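Local atomic coordinates of separin (Saccharomyces cerevisiae, PDB entry 5U1T), a protein that cleaves the MCD1/SCC1 subunit of cohesin at the onset of anaphase as a caspase-like cysteine protease, held inactive by securin for most of the cell cycle. Residues S456-N460 against F476-A480; N467-S471 against L552-Y556; F481-F485 against L507-I513; E501-S505 against N520-S525. All blocks are in the same frame, centred on the assembly; numbering follows the deposited sequence.

From the N terminus, interaction 1 closes a loop of 15 residues between the end of helix 448-458 and the middle of helix 470-485. Interaction 2 starts inside that loop, at the beginning of helix 470-485, and reaches forward to residues 552-556, so it crosses interaction 1 and encloses interactions 3 and 4. Interaction 3 joins the end of helix 470-485 to residues 507-513, and interaction 4 joins residues 501-505 to the start of helix 523-533; their segments alternate along the chain. Met503 links interactions 1 and 4 by packing on Phe476, while Leu553 links 2 and 4 through Ile502. Interactions 1, 3 and 4 join neighbouring helices; interaction 2 brings a 3-10 turn back to helix 470-485.

Interaction 1: residues S456-N460 against F476-A480; sequences SCLFN and FCQNA
Leu458 reaches over to Phe476 with its CD1 methyl, which lies 3.6 Å from Phe476 CZ, and the two side chains lie alongside each other, pointing opposite ways. Both extend from their backbones with CG opposite the main-chain nitrogen (chi1 177° for Leu458), which carries their ends into the space between the segments. The carbonyl oxygen Leu458 O meets the rim of the same ring in its plane, near CZ. Ala480 completes this apolar group: its CB lies 4.3 Å from Leu458 CD1.

Phe459 approaches at a second level. Its CE1 comes to 4.1 Å from Cys477 SG, and the sulfur sits 69° off the ring normal, an oblique Cys sulfur-aromatic contact. Ala480 CB meets the Phe459 edge near the ring plane, while Phe476 CE1 is obliquely placed, 4.4 Å from Phe459 CD1. The backbone helps to set this ring: Phe459 is the centre of an inverse gamma turn, closed by a weak bond from Asn460 N to Leu458 O.

Phe455 and Phe496 also meet the Phe459 ring, Met503 packs on Phe459 and Phe476, and Leu458 touches Phe438 of helix 431-444. The result is a buried apolar junction between the C-terminal end of helix 448-458 and the middle of helix 470-485, two successive helices of the alpha-helical part of separase.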
loop_
_atom_site.group_PDB
_atom_site.type_symbol
_atom_site.label_atom_id
_atom_site.label_comp_id
_atom_site.label_asym_id
_atom_site.label_seq_id
_atom_site.Cartn_x
_atom_site.Cartn_y
_atom_site.Cartn_z
ATOM N N SER A 456 0.801 41.896 -3.151
ATOM C CA SER A 456 1.522 42.200 -4.364
ATOM C C SER A 456 2.795 42.964 -4.120
ATOM O O SER A 456 3.654 43.022 -4.967
ATOM C CB SER A 456 0.638 43.008 -5.286
ATOM O OG SER A 456 0.644 42.470 -6.569
ATOM N N CYS A 457 2.898 43.581 -2.962
ATOM C CA CYS A 457 4.122 44.187 -2.534
ATOM C C CYS A 457 5.133 43.118 -2.247
ATOM O O CYS A 457 6.306 43.347 -2.367
ATOM C CB CYS A 457 3.887 45.038 -1.298
ATOM S SG CYS A 457 2.785 46.433 -1.521
ATOM N N LEU A 458 4.687 41.934 -1.876
ATOM C CA LEU A 458 5.620 40.877 -1.580
ATOM C C LEU A 458 5.806 39.984 -2.774
ATOM O O LEU A 458 6.884 39.552 -3.051
ATOM C CB LEU A 458 5.117 40.065 -0.404
ATOM C CG LEU A 458 5.850 38.835 0.105
ATOM C CD1 LEU A 458 5.893 37.785 -0.967
ATOM C CD2 LEU A 458 7.222 39.126 0.628
ATOM N N PHE A 459 4.743 39.692 -3.485
ATOM C CA PHE A 459 4.882 38.842 -4.648
ATOM C C PHE A 459 5.313 39.733 -5.785
ATOM O O PHE A 459 4.504 40.208 -6.585
ATOM C CB PHE A 459 3.593 38.083 -4.948
ATOM C CG PHE A 459 3.790 36.896 -5.824
ATOM C CD1 PHE A 459 4.331 35.735 -5.315
ATOM C CD2 PHE A 459 3.439 36.942 -7.161
ATOM C CE1 PHE A 459 4.519 34.613 -6.127
ATOM C CE2 PHE A 459 3.620 35.831 -7.982
ATOM C CZ PHE A 459 4.164 34.670 -7.463
ATOM N N ASN A 460 6.620 39.961 -5.818
ATOM C CA ASN A 460 7.235 40.970 -6.678
ATOM C C ASN A 460 8.620 40.504 -7.071
ATOM O O ASN A 460 9.407 40.130 -6.206
ATOM C CB ASN A 460 7.291 42.334 -5.947
ATOM C CG ASN A 460 7.954 43.436 -6.770
ATOM O OD1 ASN A 460 9.171 43.636 -6.697
ATOM N ND2 ASN A 460 7.141 44.179 -7.525
ATOM N N PHE A 476 10.911 30.498 -2.198
ATOM C CA PHE A 476 10.200 31.738 -2.017
ATOM C C PHE A 476 8.750 31.652 -2.418
ATOM O O PHE A 476 7.898 32.169 -1.752
ATOM C CB PHE A 476 10.859 32.844 -2.835
ATOM C CG PHE A 476 10.100 34.131 -2.824
ATOM C CD1 PHE A 476 9.085 34.344 -3.701
ATOM C CD2 PHE A 476 10.395 35.107 -1.924
ATOM C CE1 PHE A 476 8.372 35.503 -3.680
ATOM C CE2 PHE A 476 9.692 36.275 -1.899
ATOM C CZ PHE A 476 8.674 36.470 -2.776
ATOM N N CYS A 477 8.467 30.981 -3.513
ATOM C CA CYS A 477 7.113 30.894 -3.998
ATOM C C CYS A 477 6.216 29.969 -3.238
ATOM O O CYS A 477 5.043 30.217 -3.132
ATOM C CB CYS A 477 7.109 30.490 -5.450
ATOM S SG CYS A 477 7.510 31.823 -6.559
ATOM N N GLN A 478 6.770 28.894 -2.718
ATOM C CA GLN A 478 5.958 27.955 -1.990
ATOM C C GLN A 478 5.588 28.510 -0.659
ATOM O O GLN A 478 4.480 28.355 -0.220
ATOM C CB GLN A 478 6.643 26.621 -1.857
ATOM C CG GLN A 478 5.926 25.552 -2.637
ATOM C CD GLN A 478 6.836 24.448 -3.021
ATOM O OE1 GLN A 478 7.682 24.047 -2.247
ATOM N NE2 GLN A 478 6.680 23.955 -4.220
ATOM N N ASN A 479 6.529 29.164 -0.016
ATOM C CA ASN A 479 6.235 29.789 1.261
ATOM C C ASN A 479 5.248 30.944 1.134
ATOM O O ASN A 479 4.406 31.146 2.016
ATOM C CB ASN A 479 7.512 30.270 1.913
ATOM C CG ASN A 479 8.188 29.181 2.681
ATOM O OD1 ASN A 479 8.075 29.113 3.901
ATOM N ND2 ASN A 479 8.870 28.288 1.975
ATOM N N ALA A 480 5.348 31.699 0.038
ATOM C CA ALA A 480 4.419 32.799 -0.219
ATOM C C ALA A 480 3.037 32.215 -0.449
ATOM O O ALA A 480 2.015 32.839 -0.165
ATOM C CB ALA A 480 4.867 33.630 -1.427
#

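Interaction 2: residues N467-S471 against L552-Y556; sequences NDTLS and LLNKY
Asp468 and Leu552 bring the two backbones to 7.0 Å between their CA atoms, and Leu470 and Leu553 follow at 7.6 Å. The first segment enters helix 470-485 through an Asx turn at Asn467, with Thr469 as N-cap; the second is a 3-10 turn leading into helix 557-572. In the cap, Asn467 OD1 accepts from both Thr469 N and Thr469 OG1, the hydroxyl lying in the carbonyl plane on a lone pair. Thr469 OG1 in turn caps Phe472 N.

Across the contact, Tyr556 lies with one ring face under Leu470: Leu470 CB sits 3.7 Å from the ring centroid and 15° off its normal, a CH-pi contact, while Lys555 CG covers the opposite face. The phenol oxygen takes a fairly straight bond from the first helical amide, Leu470 N to Tyr556 OH, 3.2 Å at 160°, and Glu598 is its other partner. A phenylalanine in place of Tyr556 would probably keep the ring packing but leave Leu470 N without its acceptor and Glu598 OE1 without the phenol.

Leu470 CD1 and Leu553 CD2 touch at 3.7 Å, the two side chains roughly perpendicular. Asp468 turns its carbonyl to the other segment, where Leu552 CD1 packs beside Asp468 O. Lys555 runs extended until a bend at chi3, and its NZ donates to Asp468 O at 2.8 Å, tilted 24° from the carbonyl plane.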
loop_
_atom_site.group_PDB
_atom_site.type_symbol
_atom_site.label_atom_id
_atom_site.label_comp_id
_atom_site.label_asym_id
_atom_site.label_seq_id
_atom_site.Cartn_x
_atom_site.Cartn_y
_atom_site.Cartn_z
ATOM N N ASN A 467 18.779 36.451 -7.645
ATOM C CA ASN A 467 19.150 35.102 -7.290
ATOM C C ASN A 467 18.954 34.165 -8.478
ATOM O O ASN A 467 17.887 34.123 -9.081
ATOM C CB ASN A 467 18.333 34.630 -6.096
ATOM C CG ASN A 467 18.810 33.307 -5.556
ATOM O OD1 ASN A 467 18.665 32.271 -6.205
ATOM N ND2 ASN A 467 19.376 33.333 -4.357
ATOM N N ASP A 468 19.984 33.408 -8.822
ATOM C CA ASP A 468 19.920 32.624 -10.049
ATOM C C ASP A 468 19.844 31.115 -9.796
ATOM O O ASP A 468 20.411 30.321 -10.547
ATOM C CB ASP A 468 21.126 32.944 -10.934
ATOM C CG ASP A 468 22.429 32.795 -10.196
ATOM O OD1 ASP A 468 22.407 32.196 -9.095
ATOM O OD2 ASP A 468 23.471 33.283 -10.702
ATOM N N THR A 469 19.139 30.738 -8.736
ATOM C CA THR A 469 18.933 29.330 -8.417
ATOM C C THR A 469 17.453 28.974 -8.499
ATOM O O THR A 469 16.611 29.763 -8.109
ATOM C CB THR A 469 19.456 28.984 -7.004
ATOM O OG1 THR A 469 18.582 29.557 -6.015
ATOM C CG2 THR A 469 20.867 29.507 -6.814
ATOM N N LEU A 470 17.144 27.793 -9.023
ATOM C CA LEU A 470 15.783 27.270 -8.956
ATOM C C LEU A 470 15.371 27.036 -7.500
ATOM O O LEU A 470 14.225 27.261 -7.136
ATOM C CB LEU A 470 15.665 25.976 -9.755
ATOM C CG LEU A 470 14.274 25.372 -9.933
ATOM C CD1 LEU A 470 13.462 26.193 -10.899
ATOM C CD2 LEU A 470 14.368 23.924 -10.402
ATOM N N SER A 471 16.310 26.596 -6.666
ATOM C CA SER A 471 16.003 26.334 -5.264
ATOM C C SER A 471 15.465 27.565 -4.549
ATOM O O SER A 471 14.479 27.462 -3.827
ATOM C CB SER A 471 17.229 25.788 -4.516
ATOM O OG SER A 471 18.441 26.427 -4.899
ATOM N N LEU A 552 16.490 31.213 -17.290
ATOM C CA LEU A 552 17.137 30.604 -16.134
ATOM C C LEU A 552 16.828 29.107 -16.116
ATOM O O LEU A 552 17.662 28.282 -15.730
ATOM C CB LEU A 552 16.689 31.246 -14.820
ATOM C CG LEU A 552 17.291 30.599 -13.571
ATOM C CD1 LEU A 552 18.778 30.820 -13.538
ATOM C CD2 LEU A 552 16.671 31.102 -12.294
ATOM N N LEU A 553 15.633 28.754 -16.568
ATOM C CA LEU A 553 15.203 27.367 -16.488
ATOM C C LEU A 553 16.013 26.486 -17.436
ATOM O O LEU A 553 15.987 25.270 -17.325
ATOM C CB LEU A 553 13.707 27.240 -16.784
ATOM C CG LEU A 553 12.796 27.858 -15.732
ATOM C CD1 LEU A 553 11.401 27.421 -16.012
ATOM C CD2 LEU A 553 13.223 27.487 -14.338
ATOM N N ASN A 554 16.750 27.098 -18.357
ATOM C CA ASN A 554 17.593 26.308 -19.244
ATOM C C ASN A 554 18.747 25.663 -18.471
ATOM O O ASN A 554 19.374 24.705 -18.931
ATOM C CB ASN A 554 18.124 27.175 -20.392
ATOM C CG ASN A 554 17.085 27.396 -21.485
ATOM O OD1 ASN A 554 16.195 26.551 -21.691
ATOM N ND2 ASN A 554 17.190 28.532 -22.199
ATOM N N LYS A 555 19.011 26.203 -17.289
ATOM C CA LYS A 555 20.067 25.728 -16.413
ATOM C C LYS A 555 19.633 24.424 -15.711
ATOM O O LYS A 555 20.451 23.686 -15.140
ATOM C CB LYS A 555 20.400 26.840 -15.412
ATOM C CG LYS A 555 21.532 26.585 -14.465
ATOM C CD LYS A 555 21.789 27.841 -13.644
ATOM C CE LYS A 555 22.101 27.469 -12.201
ATOM N NZ LYS A 555 22.471 28.643 -11.355
ATOM N N TYR A 556 18.333 24.148 -15.785
ATOM C CA TYR A 556 17.718 23.029 -15.086
ATOM C C TYR A 556 16.883 22.183 -16.017
ATOM O O TYR A 556 15.983 21.477 -15.578
ATOM C CB TYR A 556 16.843 23.529 -13.944
ATOM C CG TYR A 556 17.612 24.389 -12.992
ATOM C CD1 TYR A 556 18.473 23.820 -12.071
ATOM C CD2 TYR A 556 17.510 25.775 -13.036
ATOM C CE1 TYR A 556 19.200 24.593 -11.196
ATOM C CE2 TYR A 556 18.237 26.573 -12.158
ATOM C CZ TYR A 556 19.084 25.971 -11.238
ATOM O OH TYR A 556 19.823 26.726 -10.349
#

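Interaction 3: residues F481-F485 against L507-I513; sequences FIHCF and LYGNSSI
Phe485 and Tyr508 form the aromatic pair of this contact: the edge of Phe485 points at the face of Tyr508, with centroids 5.8 Å apart and planes at 78°, a T-shaped stack.

Aliphatic groups of residues 507-513 pack on both phenylalanines. Leu507 divides its methyls, CD1 lying 3.9 Å from Phe481 CB and in the plane of that ring at its edge, and CD2 lying 3.9 Å from Phe485 CD1. Leu507 CG is over a face of Phe485, while Ile513 CD1 meets the rim in plane, 3.8 Å from Phe485 CZ. Ser511 CB fits beside both rings. Phe481 receives a CH-pi contact: Asn510 CB stands over the ring centre, 4.0 Å from the centroid and 7° off the normal. CG opposite the backbone nitrogen (chi1 -178° in Phe481, and much the same in Phe485) sends both phenylalanine rings across to the second segment.

Polar bonds brace the chain around residues 508-511. Within residues 507-513, Tyr508 O accepts from Ser511 N and from Ser511 OG, the hydroxyl at 2.9 Å and on a lone pair; outside them, Tyr508 OH bonds to Ile494 O.

A wider, pi-type turn is present at 481-485, where helix 470-485 ends. Tyr508 packs on Phe529 of helix 523-533, Arg533 of that helix bonds to Ser511 O and Ile513 O, and an apolar side chain of a different protein chain rests on Asn510.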
loop_
_atom_site.group_PDB
_atom_site.type_symbol
_atom_site.label_atom_id
_atom_site.label_comp_id
_atom_site.label_asym_id
_atom_site.label_seq_id
_atom_site.Cartn_x
_atom_site.Cartn_y
_atom_site.Cartn_z
ATOM N N PHE A 481 3.018 31.000 -0.973
ATOM C CA PHE A 481 1.761 30.314 -1.213
ATOM C C PHE A 481 1.125 29.837 0.086
ATOM O O PHE A 481 -0.026 30.167 0.385
ATOM C CB PHE A 481 1.971 29.133 -2.129
ATOM C CG PHE A 481 0.711 28.418 -2.459
ATOM C CD1 PHE A 481 0.257 27.382 -1.652
ATOM C CD2 PHE A 481 -0.028 28.780 -3.570
ATOM C CE1 PHE A 481 -0.897 26.729 -1.944
ATOM C CE2 PHE A 481 -1.193 28.108 -3.869
ATOM C CZ PHE A 481 -1.625 27.078 -3.049
ATOM N N ILE A 482 1.870 29.033 0.833
ATOM C CA ILE A 482 1.394 28.533 2.109
ATOM C C ILE A 482 1.002 29.657 3.067
ATOM O O ILE A 482 -0.093 29.634 3.619
ATOM C CB ILE A 482 2.450 27.650 2.782
ATOM C CG1 ILE A 482 2.534 26.306 2.066
ATOM C CG2 ILE A 482 2.110 27.431 4.233
ATOM C CD1 ILE A 482 3.876 25.620 2.202
ATOM N N HIS A 483 1.865 30.646 3.269
ATOM C CA HIS A 483 1.631 31.591 4.361
ATOM C C HIS A 483 0.821 32.833 3.988
ATOM O O HIS A 483 0.340 33.540 4.878
ATOM C CB HIS A 483 2.960 32.048 4.957
ATOM C CG HIS A 483 3.770 30.940 5.554
ATOM N ND1 HIS A 483 3.867 30.736 6.916
ATOM C CD2 HIS A 483 4.530 29.978 4.978
ATOM C CE1 HIS A 483 4.650 29.698 7.149
ATOM N NE2 HIS A 483 5.064 29.219 5.990
ATOM N N CYS A 484 0.687 33.106 2.690
ATOM C CA CYS A 484 0.141 34.380 2.231
ATOM C C CYS A 484 -0.950 34.239 1.182
ATOM O O CYS A 484 -2.040 34.777 1.362
ATOM C CB CYS A 484 1.259 35.266 1.679
ATOM S SG CYS A 484 2.430 35.870 2.923
ATOM N N PHE A 485 -0.662 33.535 0.092
ATOM C CA PHE A 485 -1.595 33.425 -1.029
ATOM C C PHE A 485 -2.918 32.806 -0.615
ATOM O O PHE A 485 -3.973 33.259 -1.026
ATOM C CB PHE A 485 -0.967 32.614 -2.156
ATOM C CG PHE A 485 -1.878 32.369 -3.313
ATOM C CD1 PHE A 485 -2.090 33.342 -4.260
ATOM C CD2 PHE A 485 -2.508 31.143 -3.468
ATOM C CE1 PHE A 485 -2.923 33.113 -5.332
ATOM C CE2 PHE A 485 -3.340 30.898 -4.538
ATOM C CZ PHE A 485 -3.559 31.888 -5.470
ATOM N N LEU A 507 3.855 29.428 -8.315
ATOM C CA LEU A 507 2.743 29.793 -7.424
ATOM C C LEU A 507 1.401 29.209 -7.877
ATOM O O LEU A 507 0.684 28.662 -7.060
ATOM C CB LEU A 507 2.605 31.312 -7.277
ATOM C CG LEU A 507 1.483 31.763 -6.324
ATOM C CD1 LEU A 507 1.965 31.937 -4.904
ATOM C CD2 LEU A 507 0.813 33.023 -6.822
ATOM N N TYR A 508 1.048 29.321 -9.151
ATOM C CA TYR A 508 -0.246 28.806 -9.575
ATOM C C TYR A 508 -0.193 27.297 -9.829
ATOM O O TYR A 508 -1.217 26.618 -9.775
ATOM C CB TYR A 508 -0.751 29.545 -10.815
ATOM C CG TYR A 508 -1.446 30.848 -10.478
ATOM C CD1 TYR A 508 -2.755 30.854 -10.007
ATOM C CD2 TYR A 508 -0.792 32.078 -10.610
ATOM C CE1 TYR A 508 -3.403 32.042 -9.677
ATOM C CE2 TYR A 508 -1.443 33.274 -10.288
ATOM C CZ TYR A 508 -2.753 33.245 -9.822
ATOM O OH TYR A 508 -3.420 34.414 -9.489
ATOM N N GLY A 509 1.002 26.783 -10.092
ATOM C CA GLY A 509 1.216 25.356 -10.150
ATOM C C GLY A 509 0.729 24.687 -8.874
ATOM O O GLY A 509 0.107 23.631 -8.928
ATOM N N ASN A 510 0.999 25.318 -7.731
ATOM C CA ASN A 510 0.579 24.803 -6.432
ATOM C C ASN A 510 -0.878 25.078 -6.107
ATOM O O ASN A 510 -1.391 24.575 -5.118
ATOM C CB ASN A 510 1.444 25.388 -5.319
ATOM C CG ASN A 510 2.740 24.630 -5.130
ATOM O OD1 ASN A 510 3.778 24.976 -5.700
ATOM N ND2 ASN A 510 2.686 23.575 -4.329
ATOM N N SER A 511 -1.544 25.874 -6.934
ATOM C CA SER A 511 -2.926 26.238 -6.655
ATOM C C SER A 511 -3.911 25.263 -7.297
ATOM O O SER A 511 -3.556 24.470 -8.169
ATOM C CB SER A 511 -3.226 27.668 -7.137
ATOM O OG SER A 511 -3.552 27.700 -8.519
ATOM N N SER A 512 -5.164 25.345 -6.863
ATOM C CA SER A 512 -6.226 24.522 -7.428
ATOM C C SER A 512 -7.148 25.364 -8.297
ATOM O O SER A 512 -8.226 24.912 -8.669
ATOM C CB SER A 512 -7.040 23.851 -6.323
ATOM O OG SER A 512 -7.818 24.815 -5.616
ATOM N N ILE A 513 -6.730 26.587 -8.600
ATOM C CA ILE A 513 -7.524 27.485 -9.425
ATOM C C ILE A 513 -7.656 26.899 -10.818
ATOM O O ILE A 513 -6.689 26.400 -11.371
ATOM C CB ILE A 513 -6.903 28.896 -9.483
ATOM C CG1 ILE A 513 -6.803 29.468 -8.060
ATOM C CG2 ILE A 513 -7.711 29.794 -10.405
ATOM C CD1 ILE A 513 -6.172 30.845 -7.972
#

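Interaction 4: residues E501-S505 against N520-S525; sequences EIMLS and NWSQLS
Glu501 puts its carboxylate against the start of helix 523-533, and its two oxygens divide most of the work. OE1 accepts from the hydroxyls of Ser522 and Ser525, with Ser525 OG to Glu501 OE1 at 2.7 Å and arriving 35° out of the carboxylate plane. OE2 accepts from the backbone: Ser522 N to Glu501 OE2 is 3.1 Å at 153°, also from above the plane, and the same amide bonds weakly to OE1. The nearby amino end of the helix would probably favour the charged form of the acid. An alanine at Glu501 would probably leave Ser522 N and the two serine hydroxyls without their shared acceptor and open a gap beside Trp521.

A further hydrogen bond lies one helical turn on. Ser505 OG donates to Ser525 O at 2.6 Å, approaching from outside the carbonyl plane; its chi1 of -169° swings the hydroxyl that way.

Trp521 fills the space beside these bonds. Its ring carbon CD1 lies 3.7 Å from Glu501 CG, and the glutamate's aliphatic part runs alongside the indole. Ser505 N is over one indole face, Ser505 CA is 3.7 Å from Trp521 CZ3, and Leu504 CB is 4.0 Å from Trp521 CZ2.

Further out, His551 NE2 bonds to Glu501 OE1 as well, so three side chains share that oxygen, and Phe529 meets Trp521 edge-to-face. Ser522 is the N-cap residue of helix 523-533; the arrangement is a helix N terminus held by an acid from the preceding helix, a junction between consecutive helices of the helical domain.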
loop_
_atom_site.group_PDB
_atom_site.type_symbol
_atom_site.label_atom_id
_atom_site.label_comp_id
_atom_site.label_asym_id
_atom_site.label_seq_id
_atom_site.Cartn_x
_atom_site.Cartn_y
_atom_site.Cartn_z
ATOM N N GLU A 501 7.525 35.231 -14.966
ATOM C CA GLU A 501 6.885 34.047 -15.490
ATOM C C GLU A 501 7.108 32.887 -14.537
ATOM O O GLU A 501 6.183 32.155 -14.197
ATOM C CB GLU A 501 7.463 33.722 -16.856
ATOM C CG GLU A 501 6.877 32.533 -17.482
ATOM C CD GLU A 501 7.463 32.261 -18.843
ATOM O OE1 GLU A 501 8.495 31.556 -18.937
ATOM O OE2 GLU A 501 6.879 32.765 -19.825
ATOM N N ILE A 502 8.353 32.729 -14.110
ATOM C CA ILE A 502 8.730 31.653 -13.217
ATOM C C ILE A 502 7.952 31.716 -11.884
ATOM O O ILE A 502 7.391 30.704 -11.421
ATOM C CB ILE A 502 10.248 31.683 -12.985
ATOM C CG1 ILE A 502 10.952 31.828 -14.340
ATOM C CG2 ILE A 502 10.699 30.443 -12.249
ATOM C CD1 ILE A 502 12.392 31.364 -14.371
ATOM N N MET A 503 7.891 32.900 -11.284
ATOM C CA MET A 503 7.141 33.078 -10.054
ATOM C C MET A 503 5.673 32.699 -10.210
ATOM O O MET A 503 5.094 32.081 -9.308
ATOM C CB MET A 503 7.234 34.525 -9.567
ATOM C CG MET A 503 8.579 34.893 -9.017
ATOM S SD MET A 503 8.678 36.653 -8.625
ATOM C CE MET A 503 7.564 36.792 -7.210
ATOM N N LEU A 504 5.068 33.095 -11.332
ATOM C CA LEU A 504 3.659 32.784 -11.565
ATOM C C LEU A 504 3.454 31.255 -11.743
ATOM O O LEU A 504 2.448 30.687 -11.288
ATOM C CB LEU A 504 3.130 33.553 -12.773
ATOM C CG LEU A 504 2.915 35.060 -12.584
ATOM C CD1 LEU A 504 2.645 35.728 -13.913
ATOM C CD2 LEU A 504 1.786 35.366 -11.617
ATOM N N SER A 505 4.422 30.604 -12.379
ATOM C CA SER A 505 4.354 29.177 -12.658
ATOM C C SER A 505 4.389 28.309 -11.382
ATOM O O SER A 505 3.539 27.448 -11.179
ATOM C CB SER A 505 5.496 28.781 -13.586
ATOM O OG SER A 505 5.302 27.463 -14.062
ATOM N N ASN A 520 0.661 30.912 -22.127
ATOM C CA ASN A 520 1.425 32.150 -22.293
ATOM C C ASN A 520 2.925 31.978 -22.030
ATOM O O ASN A 520 3.727 32.862 -22.376
ATOM C CB ASN A 520 0.900 33.237 -21.349
ATOM C CG ASN A 520 -0.407 33.841 -21.812
ATOM O OD1 ASN A 520 -0.850 33.596 -22.936
ATOM N ND2 ASN A 520 -1.033 34.645 -20.949
ATOM N N TRP A 521 3.308 30.867 -21.395
ATOM C CA TRP A 521 4.657 30.747 -20.831
ATOM C C TRP A 521 5.585 29.920 -21.704
ATOM O O TRP A 521 5.129 29.090 -22.508
ATOM C CB TRP A 521 4.588 30.146 -19.425
ATOM C CG TRP A 521 3.677 30.920 -18.509
ATOM C CD1 TRP A 521 3.346 32.238 -18.612
ATOM C CD2 TRP A 521 2.967 30.419 -17.363
ATOM N NE1 TRP A 521 2.494 32.595 -17.599
ATOM C CE2 TRP A 521 2.238 31.501 -16.820
ATOM C CE3 TRP A 521 2.886 29.174 -16.739
ATOM C CZ2 TRP A 521 1.430 31.364 -15.687
ATOM C CZ3 TRP A 521 2.099 29.048 -15.614
ATOM C CH2 TRP A 521 1.377 30.128 -15.101
ATOM N N SER A 522 6.885 30.144 -21.553
ATOM C CA SER A 522 7.868 29.286 -22.206
ATOM C C SER A 522 7.622 27.814 -21.839
ATOM O O SER A 522 7.100 27.537 -20.756
ATOM C CB SER A 522 9.259 29.701 -21.787
ATOM O OG SER A 522 9.301 29.681 -20.378
ATOM N N GLN A 523 7.999 26.884 -22.721
ATOM C CA GLN A 523 7.780 25.456 -22.472
ATOM C C GLN A 523 8.249 25.014 -21.093
ATOM O O GLN A 523 7.507 24.339 -20.385
ATOM C CB GLN A 523 8.470 24.587 -23.530
ATOM C CG GLN A 523 7.773 24.528 -24.894
ATOM C CD GLN A 523 6.409 23.824 -24.871
ATOM O OE1 GLN A 523 6.323 22.613 -24.619
ATOM N NE2 GLN A 523 5.336 24.582 -25.143
ATOM N N LEU A 524 9.462 25.400 -20.701
ATOM C CA LEU A 524 10.036 24.924 -19.439
ATOM C C LEU A 524 9.266 25.435 -18.233
ATOM O O LEU A 524 9.283 24.807 -17.179
ATOM C CB LEU A 524 11.507 25.327 -19.304
ATOM C CG LEU A 524 12.567 24.475 -20.010
ATOM C CD1 LEU A 524 13.926 25.103 -19.851
ATOM C CD2 LEU A 524 12.583 23.048 -19.493
ATOM N N SER A 525 8.607 26.586 -18.387
ATOM C CA SER A 525 7.794 27.144 -17.320
ATOM C C SER A 525 6.475 26.380 -17.229
ATOM O O SER A 525 5.964 26.119 -16.142
ATOM C CB SER A 525 7.545 28.638 -17.549
ATOM O OG SER A 525 8.759 29.356 -17.474
#